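Local coordinates for neuraminidase (Influenza A virus, PDB 4K3Y), which forms the neuraminidase-like beta-propeller head of a bat influenza virus surface protein and probably lacks the sialidase activity of its relatives, at residues E13-I18 with Y200-K205; S319-P324 with Q332-W337; H135-G140 with I160-T165; T167-R172 with G191-F196. All blocks are in the same frame, centred on the assembly; numbering follows the deposited sequence.

Contact 1: residues E13-I18 with Y200-K205; sequences ENLCSI and YYTSGK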
loop_
_atom_site.group_PDB
_atom_site.type_symbol
_atom_site.label_atom_id
_atom_site.label_comp_id
_atom_site.label_asym_id
_atom_site.label_seq_id
_atom_site.Cartn_x
_atom_site.Cartn_y
_atom_site.Cartn_z
ATOM N N GLU C 13 1.719 14.681 30.650
ATOM C CA GLU C 13 2.617 15.379 31.550
ATOM C C GLU C 13 3.210 14.390 32.537
ATOM O O GLU C 13 4.320 14.592 33.052
ATOM C CB GLU C 13 1.886 16.509 32.278
ATOM C CG GLU C 13 1.462 17.638 31.357
ATOM C CD GLU C 13 2.641 18.386 30.760
ATOM O OE1 GLU C 13 3.699 18.473 31.434
ATOM O OE2 GLU C 13 2.505 18.884 29.617
ATOM N N ASN C 14 2.480 13.308 32.784
ATOM C CA ASN C 14 2.958 12.303 33.724
ATOM C C ASN C 14 3.289 10.939 33.114
ATOM O O ASN C 14 2.455 10.296 32.458
ATOM C CB ASN C 14 2.011 12.185 34.922
ATOM C CG ASN C 14 2.381 13.142 36.038
ATOM O OD1 ASN C 14 3.560 13.467 36.236
ATOM N ND2 ASN C 14 1.380 13.605 36.771
ATOM N N LEU C 15 4.526 10.514 33.339
ATOM C CA LEU C 15 4.997 9.226 32.855
ATOM C C LEU C 15 4.350 8.076 33.612
ATOM O O LEU C 15 4.127 8.170 34.827
ATOM C CB LEU C 15 6.523 9.134 32.995
ATOM C CG LEU C 15 7.334 9.384 31.725
ATOM C CD1 LEU C 15 6.617 10.368 30.796
ATOM C CD2 LEU C 15 8.693 9.911 32.085
ATOM N N CYS C 16 4.050 6.998 32.889
ATOM C CA CYS C 16 3.596 5.755 33.510
ATOM C C CYS C 16 4.670 5.230 34.455
ATOM O O CYS C 16 5.858 5.525 34.288
ATOM C CB CYS C 16 3.315 4.693 32.452
ATOM S SG CYS C 16 2.104 5.175 31.187
ATOM N N SER C 17 4.266 4.460 35.456
ATOM C CA SER C 17 5.260 3.836 36.304
ATOM C C SER C 17 5.938 2.716 35.533
ATOM O O SER C 17 5.301 2.008 34.752
ATOM C CB SER C 17 4.646 3.312 37.597
ATOM O OG SER C 17 5.138 4.049 38.706
ATOM N N ILE C 18 7.241 2.576 35.731
ATOM C CA ILE C 18 7.981 1.521 35.063
ATOM C C ILE C 18 8.778 0.711 36.064
ATOM O O ILE C 18 9.524 1.266 36.876
ATOM C CB ILE C 18 8.911 2.088 33.979
ATOM C CG1 ILE C 18 8.072 2.753 32.883
ATOM C CG2 ILE C 18 9.772 0.980 33.378
ATOM C CD1 ILE C 18 8.802 3.821 32.133
ATOM N N TYR C 200 13.236 12.645 26.079
ATOM C CA TYR C 200 11.840 12.363 26.394
ATOM C C TYR C 200 11.222 13.589 27.051
ATOM O O TYR C 200 11.930 14.459 27.552
ATOM C CB TYR C 200 11.712 11.130 27.291
ATOM C CG TYR C 200 12.332 11.272 28.662
ATOM C CD1 TYR C 200 13.698 11.086 28.861
ATOM C CD2 TYR C 200 11.546 11.570 29.764
ATOM C CE1 TYR C 200 14.255 11.212 30.124
ATOM C CE2 TYR C 200 12.095 11.699 31.021
ATOM C CZ TYR C 200 13.449 11.519 31.194
ATOM O OH TYR C 200 13.993 11.642 32.444
ATOM N N TYR C 201 9.902 13.669 27.036
ATOM C CA TYR C 201 9.205 14.772 27.694
ATOM C C TYR C 201 8.455 14.280 28.925
ATOM O O TYR C 201 7.762 13.253 28.877
ATOM C CB TYR C 201 8.205 15.429 26.726
ATOM C CG TYR C 201 7.358 16.517 27.350
ATOM C CD1 TYR C 201 7.848 17.812 27.466
ATOM C CD2 TYR C 201 6.074 16.253 27.827
ATOM C CE1 TYR C 201 7.091 18.818 28.037
ATOM C CE2 TYR C 201 5.304 17.257 28.405
ATOM C CZ TYR C 201 5.820 18.540 28.506
ATOM O OH TYR C 201 5.082 19.563 29.075
ATOM N N THR C 202 8.601 15.003 30.027
ATOM C CA THR C 202 7.671 14.845 31.133
ATOM C C THR C 202 7.754 16.048 32.061
ATOM O O THR C 202 8.802 16.697 32.128
ATOM C CB THR C 202 7.926 13.543 31.910
ATOM O OG1 THR C 202 6.853 13.312 32.834
ATOM C CG2 THR C 202 9.260 13.613 32.648
ATOM N N SER C 203 6.646 16.346 32.746
ATOM C CA SER C 203 6.595 17.386 33.784
ATOM C C SER C 203 7.048 18.761 33.296
ATOM O O SER C 203 7.702 19.504 34.036
ATOM C CB SER C 203 7.432 16.978 35.008
ATOM O OG SER C 203 6.834 15.907 35.722
ATOM N N GLY C 204 6.718 19.088 32.049
ATOM C CA GLY C 204 7.060 20.389 31.507
ATOM C C GLY C 204 8.482 20.562 30.994
ATOM O O GLY C 204 8.817 21.611 30.436
ATOM N N LYS C 205 9.328 19.554 31.171
ATOM C CA LYS C 205 10.690 19.636 30.647
ATOM C C LYS C 205 10.983 18.583 29.575
ATOM O O LYS C 205 10.508 17.443 29.649
ATOM C CB LYS C 205 11.718 19.533 31.783
ATOM C CG LYS C 205 11.763 20.758 32.676
ATOM C CD LYS C 205 12.305 20.433 34.063
ATOM C CE LYS C 205 11.961 21.537 35.054
ATOM N NZ LYS C 205 10.864 22.421 34.537
#

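Contact 2: residues S319-P324 with Q332-W337; sequences SGLYQP and QELCFW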
loop_
_atom_site.group_PDB
_atom_site.type_symbol
_atom_site.label_atom_id
_atom_site.label_comp_id
_atom_site.label_asym_id
_atom_site.label_seq_id
_atom_site.Cartn_x
_atom_site.Cartn_y
_atom_site.Cartn_z
ATOM N N SER C 319 21.722 3.119 21.104
ATOM C CA SER C 319 20.416 2.927 21.726
ATOM C C SER C 319 19.755 4.309 21.962
ATOM O O SER C 319 20.451 5.311 22.184
ATOM C CB SER C 319 20.521 2.083 23.006
ATOM O OG SER C 319 21.229 2.754 24.043
ATOM N N GLY C 320 18.426 4.367 21.865
ATOM C CA GLY C 320 17.733 5.638 21.953
ATOM C C GLY C 320 16.352 5.601 22.563
ATOM O O GLY C 320 15.773 4.529 22.723
ATOM N N LEU C 321 15.817 6.771 22.905
ATOM C CA LEU C 321 14.497 6.850 23.547
ATOM C C LEU C 321 13.378 7.281 22.582
ATOM O O LEU C 321 13.635 7.961 21.582
ATOM C CB LEU C 321 14.570 7.852 24.698
ATOM C CG LEU C 321 14.470 7.414 26.155
ATOM C CD1 LEU C 321 14.871 5.959 26.353
ATOM C CD2 LEU C 321 15.340 8.348 26.985
ATOM N N TYR C 322 12.137 6.892 22.889
ATOM C CA TYR C 322 10.970 7.397 22.147
ATOM C C TYR C 322 9.670 7.271 22.935
ATOM O O TYR C 322 9.505 6.324 23.706
ATOM C CB TYR C 322 10.845 6.737 20.764
ATOM C CG TYR C 322 10.405 5.290 20.756
ATOM C CD1 TYR C 322 11.324 4.255 20.967
ATOM C CD2 TYR C 322 9.077 4.948 20.500
ATOM C CE1 TYR C 322 10.926 2.916 20.945
ATOM C CE2 TYR C 322 8.668 3.613 20.471
ATOM C CZ TYR C 322 9.595 2.604 20.692
ATOM O OH TYR C 322 9.186 1.289 20.667
ATOM N N GLN C 323 8.762 8.234 22.744
ATOM C CA GLN C 323 7.435 8.206 23.383
ATOM C C GLN C 323 6.288 8.033 22.376
ATOM O O GLN C 323 6.062 8.903 21.529
ATOM C CB GLN C 323 7.214 9.480 24.193
ATOM C CG GLN C 323 8.070 9.563 25.445
ATOM C CD GLN C 323 8.129 10.978 26.033
ATOM O OE1 GLN C 323 8.375 11.965 25.315
ATOM N NE2 GLN C 323 7.907 11.079 27.347
ATOM N N PRO C 324 5.560 6.904 22.461
ATOM C CA PRO C 324 4.381 6.677 21.610
ATOM C C PRO C 324 3.264 7.633 22.019
ATOM O O PRO C 324 3.121 7.862 23.225
ATOM C CB PRO C 324 3.973 5.233 21.948
ATOM C CG PRO C 324 5.141 4.632 22.648
ATOM C CD PRO C 324 5.814 5.766 23.361
ATOM N N GLN C 332 1.850 8.886 30.287
ATOM C CA GLN C 332 2.660 8.949 29.068
ATOM C C GLN C 332 3.671 7.797 29.013
ATOM O O GLN C 332 4.576 7.719 29.851
ATOM C CB GLN C 332 3.369 10.300 28.955
ATOM C CG GLN C 332 4.360 10.390 27.787
ATOM C CD GLN C 332 3.704 10.127 26.431
ATOM O OE1 GLN C 332 2.822 10.879 25.997
ATOM N NE2 GLN C 332 4.128 9.052 25.760
ATOM N N GLU C 333 3.516 6.900 28.033
ATOM C CA GLU C 333 4.392 5.724 27.944
ATOM C C GLU C 333 5.796 6.041 27.381
ATOM O O GLU C 333 5.963 6.906 26.511
ATOM C CB GLU C 333 3.701 4.583 27.175
ATOM C CG GLU C 333 4.606 3.404 26.764
ATOM C CD GLU C 333 4.942 2.429 27.903
ATOM O OE1 GLU C 333 5.222 2.877 29.038
ATOM O OE2 GLU C 333 4.938 1.200 27.657
ATOM N N LEU C 334 6.803 5.346 27.903
ATOM C CA LEU C 334 8.190 5.556 27.501
ATOM C C LEU C 334 8.792 4.256 26.974
ATOM O O LEU C 334 8.582 3.172 27.533
ATOM C CB LEU C 334 9.007 6.080 28.689
ATOM C CG LEU C 334 10.425 6.577 28.429
ATOM C CD1 LEU C 334 10.461 7.548 27.242
ATOM C CD2 LEU C 334 11.010 7.230 29.692
ATOM N N CYS C 335 9.538 4.373 25.887
ATOM C CA CYS C 335 10.157 3.212 25.252
ATOM C C CYS C 335 11.602 3.491 24.858
ATOM O O CYS C 335 12.042 4.645 24.830
ATOM C CB CYS C 335 9.388 2.846 23.978
ATOM S SG CYS C 335 7.658 2.450 24.233
ATOM N N PHE C 336 12.336 2.435 24.530
ATOM C CA PHE C 336 13.645 2.624 23.904
ATOM C C PHE C 336 13.911 1.637 22.768
ATOM O O PHE C 336 13.309 0.550 22.703
ATOM C CB PHE C 336 14.801 2.651 24.932
ATOM C CG PHE C 336 14.972 1.383 25.704
ATOM C CD1 PHE C 336 15.759 0.351 25.199
ATOM C CD2 PHE C 336 14.383 1.228 26.957
ATOM C CE1 PHE C 336 15.932 -0.833 25.918
ATOM C CE2 PHE C 336 14.557 0.043 27.688
ATOM C CZ PHE C 336 15.329 -0.986 27.162
ATOM N N TRP C 337 14.783 2.054 21.852
ATOM C CA TRP C 337 15.234 1.192 20.773
ATOM C C TRP C 337 16.723 0.909 20.954
ATOM O O TRP C 337 17.478 1.773 21.400
ATOM C CB TRP C 337 14.978 1.831 19.403
ATOM C CG TRP C 337 15.568 3.220 19.266
ATOM C CD1 TRP C 337 14.903 4.395 19.404
ATOM C CD2 TRP C 337 16.932 3.565 18.959
ATOM N NE1 TRP C 337 15.752 5.452 19.200
ATOM C CE2 TRP C 337 17.005 4.974 18.925
ATOM C CE3 TRP C 337 18.096 2.821 18.710
ATOM C CZ2 TRP C 337 18.199 5.664 18.667
ATOM C CZ3 TRP C 337 19.284 3.509 18.454
ATOM C CH2 TRP C 337 19.323 4.917 18.436
HETATM O O HOH W 1 14.496 7.973 18.994
#

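Contact 3: residues H135-G140 with I160-T165; sequences HPTNGG and IADGTT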
loop_
_atom_site.group_PDB
_atom_site.type_symbol
_atom_site.label_atom_id
_atom_site.label_comp_id
_atom_site.label_asym_id
_atom_site.label_seq_id
_atom_site.Cartn_x
_atom_site.Cartn_y
_atom_site.Cartn_z
ATOM N N HIS C 135 23.133 26.060 8.720
ATOM C CA HIS C 135 24.539 26.025 8.305
ATOM C C HIS C 135 25.550 26.125 9.443
ATOM O O HIS C 135 25.292 26.771 10.472
ATOM C CB HIS C 135 24.807 27.100 7.255
ATOM C CG HIS C 135 23.937 26.970 6.054
ATOM N ND1 HIS C 135 22.662 27.496 5.997
ATOM C CD2 HIS C 135 24.134 26.335 4.871
ATOM C CE1 HIS C 135 22.123 27.216 4.827
ATOM N NE2 HIS C 135 22.996 26.511 4.123
ATOM N N PRO C 136 26.710 25.471 9.260
ATOM C CA PRO C 136 27.747 25.487 10.298
ATOM C C PRO C 136 28.412 26.849 10.437
ATOM O O PRO C 136 28.819 27.454 9.448
ATOM C CB PRO C 136 28.759 24.433 9.810
ATOM C CG PRO C 136 28.519 24.319 8.327
ATOM C CD PRO C 136 27.057 24.592 8.124
ATOM N N THR C 137 28.493 27.328 11.671
ATOM C CA THR C 137 29.344 28.458 12.003
ATOM C C THR C 137 30.768 27.933 12.205
ATOM O O THR C 137 31.704 28.330 11.500
ATOM C CB THR C 137 28.853 29.170 13.295
ATOM O OG1 THR C 137 29.680 28.818 14.414
ATOM C CG2 THR C 137 27.418 28.772 13.607
ATOM N N ASN C 138 30.894 26.997 13.147
ATOM C CA ASN C 138 32.180 26.548 13.668
ATOM C C ASN C 138 32.867 25.365 12.950
ATOM O O ASN C 138 33.432 24.487 13.608
ATOM C CB ASN C 138 32.071 26.260 15.175
ATOM C CG ASN C 138 31.991 27.533 16.019
ATOM O OD1 ASN C 138 31.416 27.524 17.109
ATOM N ND2 ASN C 138 32.577 28.630 15.522
ATOM N N GLY C 139 32.835 25.350 11.617
ATOM C CA GLY C 139 33.676 24.440 10.851
ATOM C C GLY C 139 33.025 23.205 10.244
ATOM O O GLY C 139 33.444 22.738 9.177
ATOM N N GLY C 140 32.017 22.659 10.923
ATOM C CA GLY C 140 31.303 21.499 10.419
ATOM C C GLY C 140 32.099 20.220 10.592
ATOM O O GLY C 140 33.247 20.253 11.043
ATOM N N ILE C 160 21.504 20.359 17.615
ATOM C CA ILE C 160 22.459 20.160 16.522
ATOM C C ILE C 160 23.887 20.474 16.949
ATOM O O ILE C 160 24.137 21.456 17.649
ATOM C CB ILE C 160 22.084 20.994 15.287
ATOM C CG1 ILE C 160 20.698 20.571 14.788
ATOM C CG2 ILE C 160 23.132 20.853 14.173
ATOM C CD1 ILE C 160 20.278 21.258 13.523
ATOM N N ALA C 161 24.819 19.629 16.518
ATOM C CA ALA C 161 26.218 19.757 16.904
ATOM C C ALA C 161 27.081 20.330 15.780
ATOM O O ALA C 161 26.912 19.979 14.608
ATOM C CB ALA C 161 26.760 18.411 17.350
ATOM N N ASP C 162 28.009 21.207 16.159
ATOM C CA ASP C 162 29.024 21.729 15.252
ATOM C C ASP C 162 30.403 21.506 15.882
ATOM O O ASP C 162 30.512 20.920 16.969
ATOM C CB ASP C 162 28.797 23.221 14.997
ATOM C CG ASP C 162 29.352 23.683 13.658
ATOM O OD1 ASP C 162 30.234 22.998 13.089
ATOM O OD2 ASP C 162 28.905 24.747 13.177
ATOM N N GLY C 163 31.452 21.963 15.197
ATOM C CA GLY C 163 32.815 21.748 15.651
ATOM C C GLY C 163 33.525 20.708 14.808
ATOM O O GLY C 163 32.889 19.846 14.206
ATOM N N THR C 164 34.849 20.783 14.763
ATOM C CA THR C 164 35.631 19.847 13.956
ATOM C C THR C 164 36.249 18.721 14.793
ATOM O O THR C 164 36.668 17.702 14.255
ATOM C CB THR C 164 36.733 20.575 13.173
ATOM O OG1 THR C 164 37.451 21.455 14.052
ATOM C CG2 THR C 164 36.131 21.379 12.035
ATOM N N THR C 165 36.284 18.921 16.107
ATOM C CA THR C 165 36.828 17.952 17.050
ATOM C C THR C 165 35.837 17.787 18.224
ATOM O O THR C 165 35.025 18.675 18.466
ATOM C CB THR C 165 38.246 18.403 17.525
ATOM O OG1 THR C 165 38.638 17.668 18.689
ATOM C CG2 THR C 165 38.260 19.874 17.864
#

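Contact 4: residues T167-R172 with G191-F196; sequences TASSHR and GFNFEF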
loop_
_atom_site.group_PDB
_atom_site.type_symbol
_atom_site.label_atom_id
_atom_site.label_comp_id
_atom_site.label_asym_id
_atom_site.label_seq_id
_atom_site.Cartn_x
_atom_site.Cartn_y
_atom_site.Cartn_z
ATOM N N THR C 167 36.699 17.809 21.196
ATOM C CA THR C 167 37.323 18.624 22.232
ATOM C C THR C 167 36.945 20.096 22.098
ATOM O O THR C 167 37.170 20.889 23.016
ATOM C CB THR C 167 38.853 18.489 22.188
ATOM O OG1 THR C 167 39.357 19.122 21.004
ATOM C CG2 THR C 167 39.252 17.018 22.182
ATOM N N ALA C 168 36.383 20.455 20.949
ATOM C CA ALA C 168 35.901 21.808 20.717
ATOM C C ALA C 168 34.547 21.763 20.015
ATOM O O ALA C 168 34.379 22.310 18.921
ATOM C CB ALA C 168 36.909 22.592 19.889
ATOM N N SER C 169 33.583 21.094 20.640
ATOM C CA SER C 169 32.253 20.948 20.054
ATOM C C SER C 169 31.308 22.056 20.517
ATOM O O SER C 169 31.279 22.404 21.704
ATOM C CB SER C 169 31.664 19.582 20.419
ATOM O OG SER C 169 31.850 19.293 21.794
ATOM N N SER C 170 30.539 22.617 19.587
ATOM C CA SER C 170 29.475 23.540 19.972
ATOM C C SER C 170 28.112 22.888 19.752
ATOM O O SER C 170 27.954 22.044 18.865
ATOM C CB SER C 170 29.593 24.864 19.216
ATOM O OG SER C 170 29.598 24.666 17.813
ATOM N N HIS C 171 27.132 23.260 20.567
ATOM C CA HIS C 171 25.797 22.665 20.457
ATOM C C HIS C 171 24.693 23.712 20.585
ATOM O O HIS C 171 24.813 24.676 21.343
ATOM C CB HIS C 171 25.632 21.539 21.487
ATOM C CG HIS C 171 26.784 20.582 21.496
ATOM N ND1 HIS C 171 26.879 19.522 20.621
ATOM C CD2 HIS C 171 27.918 20.563 22.235
ATOM C CE1 HIS C 171 28.009 18.874 20.839
ATOM N NE2 HIS C 171 28.659 19.486 21.813
ATOM N N ARG C 172 23.624 23.527 19.823
ATOM C CA ARG C 172 22.540 24.497 19.792
ATOM C C ARG C 172 21.164 23.876 19.965
ATOM O O ARG C 172 20.870 22.806 19.423
ATOM C CB ARG C 172 22.584 25.286 18.487
ATOM C CG ARG C 172 23.704 26.307 18.441
ATOM C CD ARG C 172 23.685 27.045 17.130
ATOM N NE ARG C 172 24.637 28.149 17.112
ATOM C CZ ARG C 172 24.722 29.034 16.121
ATOM N NH1 ARG C 172 23.901 28.934 15.078
ATOM N NH2 ARG C 172 25.620 30.019 16.176
ATOM N N GLY C 191 33.937 22.565 28.513
ATOM C CA GLY C 191 34.546 21.524 29.320
ATOM C C GLY C 191 34.019 20.123 29.087
ATOM O O GLY C 191 34.570 19.170 29.634
ATOM N N PHE C 192 32.950 19.989 28.298
ATOM C CA PHE C 192 32.462 18.663 27.897
ATOM C C PHE C 192 31.951 18.599 26.461
ATOM O O PHE C 192 31.866 19.614 25.763
ATOM C CB PHE C 192 31.382 18.142 28.852
ATOM C CG PHE C 192 30.118 18.959 28.855
ATOM C CD1 PHE C 192 30.052 20.147 29.564
ATOM C CD2 PHE C 192 28.993 18.533 28.162
ATOM C CE1 PHE C 192 28.894 20.903 29.577
ATOM C CE2 PHE C 192 27.823 19.287 28.171
ATOM C CZ PHE C 192 27.777 20.473 28.880
ATOM N N ASN C 193 31.611 17.383 26.041
ATOM C CA ASN C 193 31.070 17.118 24.708
ATOM C C ASN C 193 29.657 16.506 24.815
ATOM O O ASN C 193 29.390 15.714 25.726
ATOM C CB ASN C 193 32.032 16.206 23.938
ATOM C CG ASN C 193 31.472 15.746 22.604
ATOM O OD1 ASN C 193 31.017 16.561 21.787
ATOM N ND2 ASN C 193 31.493 14.426 22.374
ATOM N N PHE C 194 28.758 16.871 23.895
ATOM C CA PHE C 194 27.347 16.494 24.004
ATOM C C PHE C 194 26.734 16.023 22.673
ATOM O O PHE C 194 25.915 16.736 22.066
ATOM C CB PHE C 194 26.546 17.682 24.554
ATOM C CG PHE C 194 25.202 17.305 25.118
ATOM C CD1 PHE C 194 25.117 16.581 26.303
ATOM C CD2 PHE C 194 24.019 17.684 24.476
ATOM C CE1 PHE C 194 23.874 16.227 26.847
ATOM C CE2 PHE C 194 22.780 17.338 25.015
ATOM C CZ PHE C 194 22.709 16.605 26.204
ATOM N N GLU C 195 27.115 14.830 22.222
ATOM C CA GLU C 195 26.646 14.324 20.915
ATOM C C GLU C 195 25.437 13.400 21.014
ATOM O O GLU C 195 25.228 12.759 22.042
ATOM C CB GLU C 195 27.773 13.590 20.172
ATOM C CG GLU C 195 29.029 14.422 19.939
ATOM C CD GLU C 195 28.915 15.381 18.764
ATOM O OE1 GLU C 195 28.120 15.127 17.827
ATOM O OE2 GLU C 195 29.642 16.393 18.778
ATOM N N PHE C 196 24.649 13.344 19.940
ATOM C CA PHE C 196 23.511 12.410 19.833
ATOM C C PHE C 196 22.547 12.357 21.014
ATOM O O PHE C 196 22.243 11.260 21.488
ATOM C CB PHE C 196 24.033 10.979 19.626
ATOM C CG PHE C 196 25.182 10.899 18.692
ATOM C CD1 PHE C 196 25.034 11.300 17.366
ATOM C CD2 PHE C 196 26.415 10.444 19.127
ATOM C CE1 PHE C 196 26.098 11.241 16.481
ATOM C CE2 PHE C 196 27.492 10.375 18.243
ATOM C CZ PHE C 196 27.325 10.780 16.915
#

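Contact 1: residues E13-I18 with Y200-K205
Tyr200 meets the tip of Leu15, whose CD2 methyl approaches the ring obliquely and stops 4.0 Å from Tyr200 CE2; the phenol oxygen of Tyr200 is bonded elsewhere, to the carbonyl of Glu270. At Tyr201, CG lies anti to the backbone N (chi1 176°), and the ring beyond it extends to the carboxylate of Glu13, in the loop before strand 20-26. There Tyr201 OH donates to Glu13 OE2 over 2.7 Å, using the syn lone pair of that oxygen. The acceptor sits at the ring edge, in its plane, while the carboxylate stands nearly upright to the ring, 87° from it. A phenol suits this place by carrying a donor at the end of a long, flat side chain. Thr202 serves two purposes: its OG1 donates to Glu13 O over 2.8 Å from above the carbonyl plane, and its CG2 packs 3.8 Å from Leu15 CD2. The same threonine opens a type I' turn ending at Lys205, with backbone bonds both ways between them, so strands 197-202 and 205-211 form a tight two-residue beta hairpin in one propeller blade. Within the turn, Ser203 N points at Glu13 O (2.9 Å), in the carbonyl plane and on a lone pair, as its second donor. Gly204 follows with a positive phi of 81°, a conformation glycine adopts easily, and its N lies 3.1 Å from Glu13 OE1.

Contact 2: residues S319-P324 with Q332-W337
The indole of Trp337 lies flat against the backbone of Gly320: Gly320 N sits over the ring centre, 3.2 Å above the plane, and Ser319 C covers the same system nearer its rim. Gly320 CA makes a CH-pi contact with the five-membered ring, and glycine suits this place because no CB intervenes. Trp337 CG, between the backbone N and the carbonyl carbon (chi1 54°), starts the indole on its way over Gly320. At the indole edge a water lies in plane, accepting from Trp337 NE1 (2.8 Å) and donating to Leu321 O (2.7 Å); Tyr322 CD1 also meets this edge. The Tyr322 ring carries Cys335 CB on one face, 3.5 Å from its centroid, with the sulfur oblique to it. Beneath the rings, Gly320 with Trp337 and Tyr322 with Cys335 are antiparallel hydrogen-bonded pairs. Leu321 and Phe336 form the non-hydrogen-bonded pair between them, their side chains on the other sheet face, where Leu321 CD1 touches Phe336 CB at 3.6 Å. Past the strand end, Gln332 NE2 spends both hydrogens, on Pro324 O (3.0 Å) and Glu333 O (2.9 Å), each in its amide plane. Strand 315-322 is one of two edge strands of its four-stranded blade; Cys335 is tied to strand 349-359 by its disulfide with Cys357. Tyr322 and Trp337 reach strand 40-48 of another blade, and Leu321 touches Tyr200 of strand 197-202.

Contact 3: residues H135-G140 with I160-T165
Asp162 faces the loop 135-140 with both carboxylate oxygens. OD2 accepts from Asn138 N (3.0 Å), which comes from above the carboxylate plane, and OD1 accepts from Gly140 N (2.8 Å) on its syn lone pair. A second donor to OD1, the neighbouring Gly163 N, arrives on the anti side. Pro136 adds a nonpolar flank, its CB 3.4 Å from Asp162 OD2. Aspartate fits here because its short chain, with CG anti to the backbone N (chi1 -154°), presents two acceptors to a curled backbone. The curl depends on Gly139 and Gly140, both at positive phi, and where Gly139 faces Thr164 a side chain would meet CG2. Thr164 CG2 lies 3.3 Å from Gly140 O. Gly163, also at positive phi, carries the other segment away after Asp162. Further out, Leu142 touches both Pro136 and Asp162, while the backbone of Asp162 bonds to Ser170 of strand 170-177. Asn138 OD1 is weakly bonded to the hydroxyl of that same serine, so the loop after strand 129-134 of one blade is fastened to strands of the next. With three backbone N-H groups turned on a buried carboxylate, the charged form of Asp162 would probably be stabilised by the peptide dipoles.

Contact 4: residues T167-R172 with G191-F196
Ser169 and Asn193 run past one another with their CA atoms 6.1 Å apart, and His171 and Phe194 stand wider still, at 7.3 Å between CA atoms. No clear backbone hydrogen bond spans the gap, and side chains fill it between strand 170-177 and the irregular chain 191-196, which turns a corner at Phe196. His171 carries most of this filling. Its CG is anti to the carbonyl carbon (chi1 -48°), and the imidazole turns a face to Phe194. Phe194 CB sits over the ring centre in a CH-pi contact, 4.0 Å from the centroid and 13° off the normal, while Phe194 O lies over a face, 3.2 Å from His171 CE1. At the ring edge Glu195 OE2 lies in plane, 3.6 Å from His171 CE1, its carboxylate turned 69° to the imidazole. An imidazole suits the place: flat enough to pack against a peptide, it also has a polar edge. His171 NE2 gives a weak hydrogen bond to Ser169 OG (3.2 Å), whose hydroxyl is bonded to Tyr166 O as well. The main partner of the Glu195 acid group is Arg143, in a salt bridge; this probably corresponds to a glutamate-arginine pair lining the sialic acid pocket of active relatives. Asn193 touches Asn212, one of the calcium ligands, and Phe192 and Phe194 each set a ring edge-to-face with Phe232. The contact thus ties strand 170-177 to the connection that leads into strand 197-202 of the next blade.

In the fold
Along the chain, residues 13-18 come first but meet 200-205 only later; contacts 3 and 4 fall in between, in that order, and contact 2 follows. Contacts 3 and 4, with centres 10 Å apart, share the sheet in which strands 155-162 and 170-177 are neighbours. Contacts 1 and 2, 11 Å apart, touch through backbone and glutamine bonds, Asn14 to Gln332 and Tyr201 to Gln323. Between the two groups the centres are 24 to 32 Å apart, yet 191-196 leads into strand 197-202 of contact 1. Contact 2 is the innermost, 8 Å from the chain centre, and pairs strands within one blade. Contacts 1, 3 and 4 each join a loop to a blade, contact 3 across a blade boundary.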